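Local atomic coordinates of Galactose/lactose metabolism regulatory protein GAL80 (Saccharomyces cerevisiae, PDB entry 3BTV), a protein that represses the yeast galactose and lactose metabolic genes by binding the activator GAL4 and blocking its transcriptional activation when no inducing sugar is present. Residues S158-R163 with Y356-Y361; L320-S325 with I352-H357; L162-L167 with Q222-S227. The protein carries 1 engineered substitution. One frame throughout, in Å; residues are numbered along the deposited sequence.

The three contacts lie 13 to 16 Å apart, centre to centre, in the large mixed sheet and the helices packed on it. Contacts 1 and 3 share helix 159-169: its first turn meets the loop after strand 352-356, and its next turns meet the end of helix 209-225. Contact 2 pairs that strand with strand 319-324 at one side of the nine-stranded sheet. Tyr-356 belongs to contacts 1 and 2: its backbone pairs with Leu-320, its side chain meets helix 159-169. Along the chain contact 3 closes first, then contact 2; contact 1 joins the earliest segment to the last. Together they pack helix 159-169 between a second helix, the sheet and the loop after strand 352-356.

Contact 1: residues S158-R163 with Y356-Y361; sequences SPYILR and YHLRNY
The N-terminal turn of helix 159-169, N-capped by Ser-158, packs against the loop leaving strand 352-356, which includes a type II beta turn from Leu-358 to Tyr-361. Ser-158 OG accepts two weak capping bonds, from Tyr-160 N and Ile-161 N. Tyr-160 spans the interface: its OH accepts from Leu-358 N at 2.8 Å, the bond bent at 150°. Water 1 sits 2.7 Å from Tyr-160 OH and donates to Leu-358 O, tying the hydroxyl to the loop a second time. The edge of the Tyr-160 ring meets a carbonyl, Tyr-160 CE2 lying 3.4 Å from Tyr-356 O, while the two tyrosine rings cross obliquely. A leucine in place of Tyr-160 would remove the hydroxyl and probably cost Leu-358 N this acceptor, loosening the loop against the helix. Pro-159 meets Tyr-361 tip to tip; Pro-159 CG lies 4.2 Å from the centroid of the Tyr-361 ring, an off-centre CH-pi contact, and Tyr-361 OH is held by Asn-367 of helix 363-380. Arg-163, bent at chi2 (-94°), lays CG over a face of the Tyr-356 ring, 4.0 Å from its centroid. Its guanidinium is tilted 37° to that ring, with Arg-163 NE 3.6 Å from Tyr-356 CE1.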
loop_
_atom_site.group_PDB
_atom_site.type_symbol
_atom_site.label_atom_id
_atom_site.label_comp_id
_atom_site.label_asym_id
_atom_site.label_seq_id
_atom_site.Cartn_x
_atom_site.Cartn_y
_atom_site.Cartn_z
ATOM N N SER B 158 8.202 22.938 4.512
ATOM C CA SER B 158 8.862 22.654 3.241
ATOM C C SER B 158 8.161 23.393 2.102
ATOM O O SER B 158 6.937 23.507 2.087
ATOM C CB SER B 158 8.852 21.157 2.948
ATOM O OG SER B 158 9.052 20.912 1.560
ATOM N N PRO B 159 8.938 23.892 1.134
ATOM C CA PRO B 159 8.317 24.611 0.018
ATOM C C PRO B 159 7.498 23.639 -0.826
ATOM O O PRO B 159 6.479 24.017 -1.397
ATOM C CB PRO B 159 9.521 25.136 -0.783
ATOM C CG PRO B 159 10.701 25.024 0.150
ATOM C CD PRO B 159 10.405 23.848 1.024
ATOM N N TYR B 160 7.947 22.395 -0.909
ATOM C CA TYR B 160 7.196 21.366 -1.636
ATOM C C TYR B 160 5.848 21.045 -0.999
ATOM O O TYR B 160 4.827 20.939 -1.687
ATOM C CB TYR B 160 8.028 20.101 -1.750
ATOM C CG TYR B 160 9.336 20.338 -2.478
ATOM C CD1 TYR B 160 10.544 20.428 -1.787
ATOM C CD2 TYR B 160 9.358 20.481 -3.857
ATOM C CE1 TYR B 160 11.750 20.651 -2.468
ATOM C CE2 TYR B 160 10.552 20.706 -4.546
ATOM C CZ TYR B 160 11.740 20.800 -3.851
ATOM O OH TYR B 160 12.914 21.014 -4.549
ATOM N N ILE B 161 5.854 20.883 0.318
ATOM C CA ILE B 161 4.627 20.612 1.050
ATOM C C ILE B 161 3.638 21.761 0.898
ATOM O O ILE B 161 2.469 21.540 0.602
ATOM C CB ILE B 161 4.916 20.394 2.558
ATOM C CG1 ILE B 161 5.933 19.273 2.745
ATOM C CG2 ILE B 161 3.644 20.074 3.314
ATOM C CD1 ILE B 161 5.608 18.036 1.979
ATOM N N LEU B 162 4.106 22.992 1.091
ATOM C CA LEU B 162 3.208 24.142 1.006
ATOM C C LEU B 162 2.628 24.302 -0.403
ATOM O O LEU B 162 1.451 24.600 -0.556
ATOM C CB LEU B 162 3.928 25.419 1.452
ATOM C CG LEU B 162 4.214 25.409 2.956
ATOM C CD1 LEU B 162 5.151 26.539 3.323
ATOM C CD2 LEU B 162 2.901 25.500 3.728
ATOM N N ARG B 163 3.452 24.096 -1.431
ATOM C CA ARG B 163 2.957 24.143 -2.813
ATOM C C ARG B 163 1.888 23.062 -3.036
ATOM O O ARG B 163 0.824 23.332 -3.590
ATOM C CB ARG B 163 4.099 23.973 -3.824
ATOM C CG ARG B 163 4.909 25.247 -4.091
ATOM C CD ARG B 163 4.389 26.027 -5.307
ATOM N NE ARG B 163 5.291 27.116 -5.702
ATOM C CZ ARG B 163 5.224 27.779 -6.857
ATOM N NH1 ARG B 163 4.299 27.469 -7.756
ATOM N NH2 ARG B 163 6.089 28.752 -7.119
ATOM N N TYR B 356 8.032 20.714 -10.150
ATOM C CA TYR B 356 8.491 21.793 -9.297
ATOM C C TYR B 356 9.683 21.280 -8.512
ATOM O O TYR B 356 9.569 20.330 -7.735
ATOM C CB TYR B 356 7.350 22.268 -8.387
ATOM C CG TYR B 356 7.739 23.336 -7.375
ATOM C CD1 TYR B 356 7.989 24.640 -7.768
ATOM C CD2 TYR B 356 7.823 23.040 -6.018
ATOM C CE1 TYR B 356 8.323 25.618 -6.840
ATOM C CE2 TYR B 356 8.161 24.014 -5.080
ATOM C CZ TYR B 356 8.407 25.299 -5.500
ATOM O OH TYR B 356 8.739 26.268 -4.582
ATOM N N HIS B 357 10.849 21.869 -8.752
ATOM C CA HIS B 357 12.067 21.366 -8.133
ATOM C C HIS B 357 13.075 22.473 -7.915
ATOM O O HIS B 357 13.563 23.059 -8.878
ATOM C CB HIS B 357 12.701 20.251 -8.981
ATOM C CG HIS B 357 14.015 19.763 -8.450
ATOM N ND1 HIS B 357 14.134 19.113 -7.240
ATOM C CD2 HIS B 357 15.268 19.833 -8.958
ATOM C CE1 HIS B 357 15.400 18.803 -7.027
ATOM N NE2 HIS B 357 16.110 19.225 -8.058
ATOM N N LEU B 358 13.374 22.752 -6.647
ATOM C CA LEU B 358 14.370 23.751 -6.284
ATOM C C LEU B 358 15.720 23.069 -6.128
ATOM O O LEU B 358 16.007 22.435 -5.111
ATOM C CB LEU B 358 13.987 24.445 -4.982
ATOM C CG LEU B 358 12.551 24.941 -4.832
ATOM C CD1 LEU B 358 12.272 25.305 -3.382
ATOM C CD2 LEU B 358 12.292 26.136 -5.744
ATOM N N ARG B 359 16.547 23.194 -7.152
ATOM C CA ARG B 359 17.871 22.595 -7.142
ATOM C C ARG B 359 18.744 23.314 -6.124
ATOM O O ARG B 359 18.674 24.539 -5.981
ATOM C CB ARG B 359 18.485 22.690 -8.537
ATOM C CG ARG B 359 17.432 22.935 -9.602
ATOM C CD ARG B 359 17.806 22.345 -10.943
ATOM N NE ARG B 359 16.654 22.341 -11.839
ATOM C CZ ARG B 359 16.687 21.947 -13.107
ATOM N NH1 ARG B 359 17.820 21.518 -13.648
ATOM N NH2 ARG B 359 15.583 21.982 -13.836
ATOM N N ASN B 360 19.550 22.543 -5.406
ATOM C CA ASN B 360 20.420 23.097 -4.371
ATOM C C ASN B 360 19.663 23.593 -3.142
ATOM O O ASN B 360 20.165 24.437 -2.396
ATOM C CB ASN B 360 21.292 24.226 -4.934
ATOM C CG ASN B 360 22.343 23.726 -5.907
ATOM O OD1 ASN B 360 22.837 22.602 -5.787
ATOM N ND2 ASN B 360 22.696 24.565 -6.877
ATOM N N TYR B 361 18.454 23.084 -2.928
ATOM C CA TYR B 361 17.744 23.401 -1.695
ATOM C C TYR B 361 18.160 22.420 -0.617
ATOM O O TYR B 361 18.092 21.206 -0.804
ATOM C CB TYR B 361 16.223 23.383 -1.879
ATOM C CG TYR B 361 15.447 23.715 -0.619
ATOM C CD1 TYR B 361 15.462 24.993 -0.070
ATOM C CD2 TYR B 361 14.690 22.748 0.017
ATOM C CE1 TYR B 361 14.736 25.283 1.085
ATOM C CE2 TYR B 361 13.966 23.031 1.159
ATOM C CZ TYR B 361 13.984 24.286 1.683
ATOM O OH TYR B 361 13.257 24.527 2.823
HETATM O O HOH W 1 15.054 19.990 -3.169
#

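Contact 2: residues L320-S325 with I352-H357; sequences LVLYYS and IMEVYH
The tight part of this contact is its backbone: residues 320-324 and 352-356 run antiparallel with axes 4.7 Å apart, joined by six hydrogen bonds. Leu-320 with Tyr-356, Leu-322 with Glu-354 and Tyr-324 with Ile-352 are the hydrogen-bonded pairs. The shortest bond, Tyr-356 N to Leu-320 O at 2.7 Å, is nearly straight (172°) and lies almost along the C=O axis. At the far end Ile-352 N still bonds to Tyr-324 O at 3.0 Å, but the donor stands 31° above the carbonyl plane. CA-H groups of Val-321, Tyr-323, Met-353 and Val-355 add close contacts to carbonyl oxygens between these bonds. The strands form one side of the large mixed sheet built by the chain from strand 176-184 onward, 352-356 being the outermost strand within the chain and 319-324 continuing the pairing inward to strand 305-310. On the face bearing Leu-320 and Leu-322, these two leucines are buried beneath helix 159-169. Glu-354 also points there, its OE1 4.0 Å from Leu-322 CD1 and hydrogen-bonded to Tyr-172 OH. The outer strand is looser: Met-353 and Val-355 on the other face are exposed, as is Ile-352 beyond the leucines, whereas Val-321 is buried. Met-353 runs alongside Tyr-323, and a bend at chi3 (-54°) turns Met-353 CE to 3.6 Å from Tyr-323 CE1. Its SD makes an oblique Met-aromatic contact, 5.3 Å from the Tyr-323 ring centroid. Met-353 CG also touches Val-321 CG1 at 3.7 Å, and that same methyl sits above the rim of the Tyr-323 ring.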
loop_
_atom_site.group_PDB
_atom_site.type_symbol
_atom_site.label_atom_id
_atom_site.label_comp_id
_atom_site.label_asym_id
_atom_site.label_seq_id
_atom_site.Cartn_x
_atom_site.Cartn_y
_atom_site.Cartn_z
ATOM N N LEU B 320 8.270 17.792 -6.516
ATOM C CA LEU B 320 6.805 17.781 -6.664
ATOM C C LEU B 320 6.397 17.761 -8.142
ATOM O O LEU B 320 6.836 18.599 -8.950
ATOM C CB LEU B 320 6.166 18.987 -5.966
ATOM C CG LEU B 320 4.669 19.261 -6.218
ATOM C CD1 LEU B 320 3.788 18.160 -5.652
ATOM C CD2 LEU B 320 4.279 20.586 -5.608
ATOM N N VAL B 321 5.558 16.800 -8.489
ATOM C CA VAL B 321 5.103 16.627 -9.861
ATOM C C VAL B 321 3.577 16.603 -9.947
ATOM O O VAL B 321 2.913 15.932 -9.158
ATOM C CB VAL B 321 5.635 15.310 -10.456
ATOM C CG1 VAL B 321 5.342 15.259 -11.942
ATOM C CG2 VAL B 321 7.150 15.178 -10.222
ATOM N N LEU B 322 3.035 17.314 -10.929
ATOM C CA LEU B 322 1.607 17.321 -11.209
ATOM C C LEU B 322 1.366 16.840 -12.615
ATOM O O LEU B 322 2.042 17.283 -13.555
ATOM C CB LEU B 322 1.048 18.736 -11.101
ATOM C CG LEU B 322 0.711 19.257 -9.716
ATOM C CD1 LEU B 322 0.519 20.749 -9.825
ATOM C CD2 LEU B 322 -0.554 18.571 -9.208
ATOM N N TYR B 323 0.357 15.986 -12.761
ATOM C CA TYR B 323 0.065 15.325 -14.032
ATOM C C TYR B 323 -1.393 15.477 -14.374
ATOM O O TYR B 323 -2.269 15.190 -13.544
ATOM C CB TYR B 323 0.290 13.822 -13.952
ATOM C CG TYR B 323 1.580 13.332 -13.364
ATOM C CD1 TYR B 323 2.611 12.906 -14.188
ATOM C CD2 TYR B 323 1.739 13.210 -11.989
ATOM C CE1 TYR B 323 3.783 12.410 -13.668
ATOM C CE2 TYR B 323 2.904 12.698 -11.455
ATOM C CZ TYR B 323 3.926 12.305 -12.302
ATOM O OH TYR B 323 5.109 11.820 -11.793
ATOM N N TYR B 324 -1.646 15.872 -15.615
ATOM C CA TYR B 324 -2.989 15.996 -16.156
ATOM C C TYR B 324 -3.086 15.207 -17.458
ATOM O O TYR B 324 -2.098 15.080 -18.188
ATOM C CB TYR B 324 -3.312 17.465 -16.447
ATOM C CG TYR B 324 -4.498 17.618 -17.373
ATOM C CD1 TYR B 324 -5.799 17.577 -16.887
ATOM C CD2 TYR B 324 -4.320 17.774 -18.741
ATOM C CE1 TYR B 324 -6.887 17.704 -17.737
ATOM C CE2 TYR B 324 -5.398 17.900 -19.597
ATOM C CZ TYR B 324 -6.678 17.866 -19.093
ATOM O OH TYR B 324 -7.748 17.992 -19.951
ATOM N N SER B 325 -4.275 14.696 -17.767
ATOM C CA SER B 325 -4.480 14.000 -19.038
ATOM C C SER B 325 -5.818 14.306 -19.712
ATOM O O SER B 325 -6.804 14.623 -19.048
ATOM C CB SER B 325 -4.319 12.493 -18.852
ATOM O OG SER B 325 -5.283 11.985 -17.947
ATOM N N ILE B 352 -0.032 16.622 -19.771
ATOM C CA ILE B 352 0.761 17.718 -19.235
ATOM C C ILE B 352 1.381 17.335 -17.913
ATOM O O ILE B 352 0.689 16.958 -16.962
ATOM C CB ILE B 352 -0.080 18.971 -19.006
ATOM C CG1 ILE B 352 -0.664 19.456 -20.331
ATOM C CG2 ILE B 352 0.755 20.039 -18.316
ATOM C CD1 ILE B 352 -0.813 20.961 -20.415
ATOM N N MET B 353 2.697 17.430 -17.863
ATOM C CA MET B 353 3.424 17.173 -16.636
ATOM C C MET B 353 4.065 18.471 -16.215
ATOM O O MET B 353 4.727 19.130 -17.013
ATOM C CB MET B 353 4.515 16.118 -16.851
ATOM C CG MET B 353 5.352 15.848 -15.589
ATOM S SD MET B 353 6.721 14.683 -15.829
ATOM C CE MET B 353 5.840 13.284 -16.514
ATOM N N GLU B 354 3.861 18.852 -14.969
ATOM C CA GLU B 354 4.603 19.985 -14.405
ATOM C C GLU B 354 5.480 19.482 -13.286
ATOM O O GLU B 354 5.031 18.703 -12.446
ATOM C CB GLU B 354 3.645 21.054 -13.864
ATOM C CG GLU B 354 2.349 21.146 -14.655
ATOM C CD GLU B 354 1.390 22.182 -14.109
ATOM O OE1 GLU B 354 0.302 21.788 -13.646
ATOM O OE2 GLU B 354 1.721 23.384 -14.147
ATOM N N VAL B 355 6.725 19.934 -13.274
ATOM C CA VAL B 355 7.663 19.559 -12.229
ATOM C C VAL B 355 8.093 20.792 -11.471
ATOM O O VAL B 355 8.479 21.795 -12.072
ATOM C CB VAL B 355 8.931 18.930 -12.821
ATOM C CG1 VAL B 355 9.856 18.449 -11.702
ATOM C CG2 VAL B 355 8.556 17.786 -13.727
ATOM N N TYR B 356 8.032 20.714 -10.150
ATOM C CA TYR B 356 8.491 21.793 -9.297
ATOM C C TYR B 356 9.683 21.280 -8.512
ATOM O O TYR B 356 9.569 20.330 -7.735
ATOM C CB TYR B 356 7.350 22.268 -8.387
ATOM C CG TYR B 356 7.739 23.336 -7.375
ATOM C CD1 TYR B 356 7.989 24.640 -7.768
ATOM C CD2 TYR B 356 7.823 23.040 -6.018
ATOM C CE1 TYR B 356 8.323 25.618 -6.840
ATOM C CE2 TYR B 356 8.161 24.014 -5.080
ATOM C CZ TYR B 356 8.407 25.299 -5.500
ATOM O OH TYR B 356 8.739 26.268 -4.582
ATOM N N HIS B 357 10.849 21.869 -8.752
ATOM C CA HIS B 357 12.067 21.366 -8.133
ATOM C C HIS B 357 13.075 22.473 -7.915
ATOM O O HIS B 357 13.563 23.059 -8.878
ATOM C CB HIS B 357 12.701 20.251 -8.981
ATOM C CG HIS B 357 14.015 19.763 -8.450
ATOM N ND1 HIS B 357 14.134 19.113 -7.240
ATOM C CD2 HIS B 357 15.268 19.833 -8.958
ATOM C CE1 HIS B 357 15.400 18.803 -7.027
ATOM N NE2 HIS B 357 16.110 19.225 -8.058
#

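Contact 3: residues L162-L167 with Q222-S227; sequences LRAKEL and QYMTSS
Lys-165 and Tyr-223 cross at about a right angle, the lysine chain passing over one face of the tyrosine ring. Lys-165 leaves its helix with CG anti to the backbone N and stays extended until chi4 (58°), where a bend turns the ammonium group towards the end of helix 209-225. On the way, CD lies 3.9 Å from the Tyr-223 ring centroid as a CH-pi contact. NZ then sits 4.4 Å from that centroid, only 14° off the normal, a cation-pi contact. NZ also donates to Tyr-223 O at 2.9 Å, nearly along the C=O axis, and lies 3.0 Å from Ser-226 OG. Tyr-223 O also accepts weakly from Ser-226 N in the Schellman motif that ends the helix, together with Ser-227 N to Gln-222 O; the buried lysine charge would probably be favoured by this negative helix end. Phe-397 O and the Phe-399 ring give NZ further partners, while Tyr-223 OH is bonded to Asp-398 O. Leu-162 CD2 approaches the edge of the Tyr-223 ring, 4.2 Å from CE2. Ala-164 CB points at Met-224 SD (3.7 Å), and this small side chain is consistent with the close approach next to it, where Lys-165 CA lies 4.3 Å from Met-224 CA. Both helices lie on the mixed sheet: Ala-164 and Met-224 rest on strand 305-310, Leu-167 on strand 319-324, and Thr-225 on strand 176-184.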
loop_
_atom_site.group_PDB
_atom_site.type_symbol
_atom_site.label_atom_id
_atom_site.label_comp_id
_atom_site.label_asym_id
_atom_site.label_seq_id
_atom_site.Cartn_x
_atom_site.Cartn_y
_atom_site.Cartn_z
ATOM N N LEU B 162 4.106 22.992 1.091
ATOM C CA LEU B 162 3.208 24.142 1.006
ATOM C C LEU B 162 2.628 24.302 -0.403
ATOM O O LEU B 162 1.451 24.600 -0.556
ATOM C CB LEU B 162 3.928 25.419 1.452
ATOM C CG LEU B 162 4.214 25.409 2.956
ATOM C CD1 LEU B 162 5.151 26.539 3.323
ATOM C CD2 LEU B 162 2.901 25.500 3.728
ATOM N N ARG B 163 3.452 24.096 -1.431
ATOM C CA ARG B 163 2.957 24.143 -2.813
ATOM C C ARG B 163 1.888 23.062 -3.036
ATOM O O ARG B 163 0.824 23.332 -3.590
ATOM C CB ARG B 163 4.099 23.973 -3.824
ATOM C CG ARG B 163 4.909 25.247 -4.091
ATOM C CD ARG B 163 4.389 26.027 -5.307
ATOM N NE ARG B 163 5.291 27.116 -5.702
ATOM C CZ ARG B 163 5.224 27.779 -6.857
ATOM N NH1 ARG B 163 4.299 27.469 -7.756
ATOM N NH2 ARG B 163 6.089 28.752 -7.119
ATOM N N ALA B 164 2.154 21.842 -2.585
ATOM C CA ALA B 164 1.152 20.774 -2.725
ATOM C C ALA B 164 -0.160 21.132 -2.004
ATOM O O ALA B 164 -1.273 20.966 -2.557
ATOM C CB ALA B 164 1.702 19.460 -2.227
ATOM N N LYS B 165 -0.027 21.623 -0.772
ATOM C CA LYS B 165 -1.188 22.015 0.028
ATOM C C LYS B 165 -2.000 23.085 -0.708
ATOM O O LYS B 165 -3.231 23.038 -0.732
ATOM C CB LYS B 165 -0.748 22.568 1.382
ATOM C CG LYS B 165 -1.915 22.901 2.353
ATOM C CD LYS B 165 -1.355 23.269 3.738
ATOM C CE LYS B 165 -2.409 23.842 4.681
ATOM N NZ LYS B 165 -3.548 22.934 4.920
ATOM N N GLU B 166 -1.296 24.055 -1.293
ATOM C CA GLU B 166 -1.949 25.151 -2.006
ATOM C C GLU B 166 -2.730 24.606 -3.188
ATOM O O GLU B 166 -3.900 24.937 -3.361
ATOM C CB GLU B 166 -0.930 26.198 -2.479
ATOM C CG GLU B 166 -0.340 27.022 -1.341
ATOM C CD GLU B 166 0.803 27.930 -1.780
ATOM O OE1 GLU B 166 1.163 27.913 -2.978
ATOM O OE2 GLU B 166 1.348 28.656 -0.918
ATOM N N LEU B 167 -2.085 23.750 -3.985
ATOM C CA LEU B 167 -2.738 23.170 -5.154
ATOM C C LEU B 167 -3.988 22.384 -4.758
ATOM O O LEU B 167 -5.063 22.523 -5.352
ATOM C CB LEU B 167 -1.748 22.307 -5.935
ATOM C CG LEU B 167 -0.678 23.175 -6.621
ATOM C CD1 LEU B 167 0.527 22.378 -7.091
ATOM C CD2 LEU B 167 -1.281 24.000 -7.786
ATOM N N GLN B 222 -1.556 14.693 6.415
ATOM C CA GLN B 222 -2.770 15.262 6.983
ATOM C C GLN B 222 -2.791 16.761 6.813
ATOM O O GLN B 222 -3.837 17.353 6.557
ATOM C CB GLN B 222 -2.871 14.919 8.464
ATOM C CG GLN B 222 -3.125 13.449 8.703
ATOM C CD GLN B 222 -2.954 13.086 10.164
ATOM O OE1 GLN B 222 -3.922 12.962 10.900
ATOM N NE2 GLN B 222 -1.716 12.942 10.595
ATOM N N TYR B 223 -1.622 17.368 6.941
ATOM C CA TYR B 223 -1.500 18.807 6.756
ATOM C C TYR B 223 -1.810 19.238 5.310
ATOM O O TYR B 223 -2.518 20.221 5.087
ATOM C CB TYR B 223 -0.109 19.279 7.191
ATOM C CG TYR B 223 0.056 20.788 7.179
ATOM C CD1 TYR B 223 -0.693 21.598 8.031
ATOM C CD2 TYR B 223 0.953 21.400 6.316
ATOM C CE1 TYR B 223 -0.546 22.968 8.025
ATOM C CE2 TYR B 223 1.115 22.778 6.309
ATOM C CZ TYR B 223 0.353 23.552 7.156
ATOM O OH TYR B 223 0.496 24.915 7.142
ATOM N N MET B 224 -1.294 18.498 4.332
ATOM C CA MET B 224 -1.498 18.824 2.909
ATOM C C MET B 224 -2.934 18.605 2.446
ATOM O O MET B 224 -3.429 19.329 1.593
ATOM C CB MET B 224 -0.597 17.951 2.027
ATOM C CG MET B 224 0.844 18.365 1.989
ATOM S SD MET B 224 1.750 17.344 0.805
ATOM C CE MET B 224 1.651 15.703 1.552
ATOM N N THR B 225 -3.588 17.578 2.982
ATOM C CA THR B 225 -4.933 17.265 2.565
ATOM C C THR B 225 -5.935 17.956 3.472
ATOM O O THR B 225 -7.135 17.885 3.252
ATOM C CB THR B 225 -5.203 15.739 2.587
ATOM O OG1 THR B 225 -5.102 15.247 3.934
ATOM C CG2 THR B 225 -4.209 14.999 1.688
ATOM N N SER B 226 -5.438 18.629 4.500
ATOM C CA SER B 226 -6.316 19.246 5.497
ATOM C C SER B 226 -7.354 18.257 6.034
ATOM O O SER B 226 -8.537 18.575 6.098
ATOM C CB SER B 226 -7.047 20.461 4.913
ATOM O OG SER B 226 -6.136 21.455 4.476
ATOM N N SER B 227 -6.924 17.059 6.407
ATOM C CA SER B 227 -7.841 16.099 7.024
ATOM C C SER B 227 -7.114 15.236 8.029
ATOM O O SER B 227 -5.945 14.905 7.826
ATOM C CB SER B 227 -8.478 15.185 5.973
ATOM O OG SER B 227 -9.411 14.306 6.592
#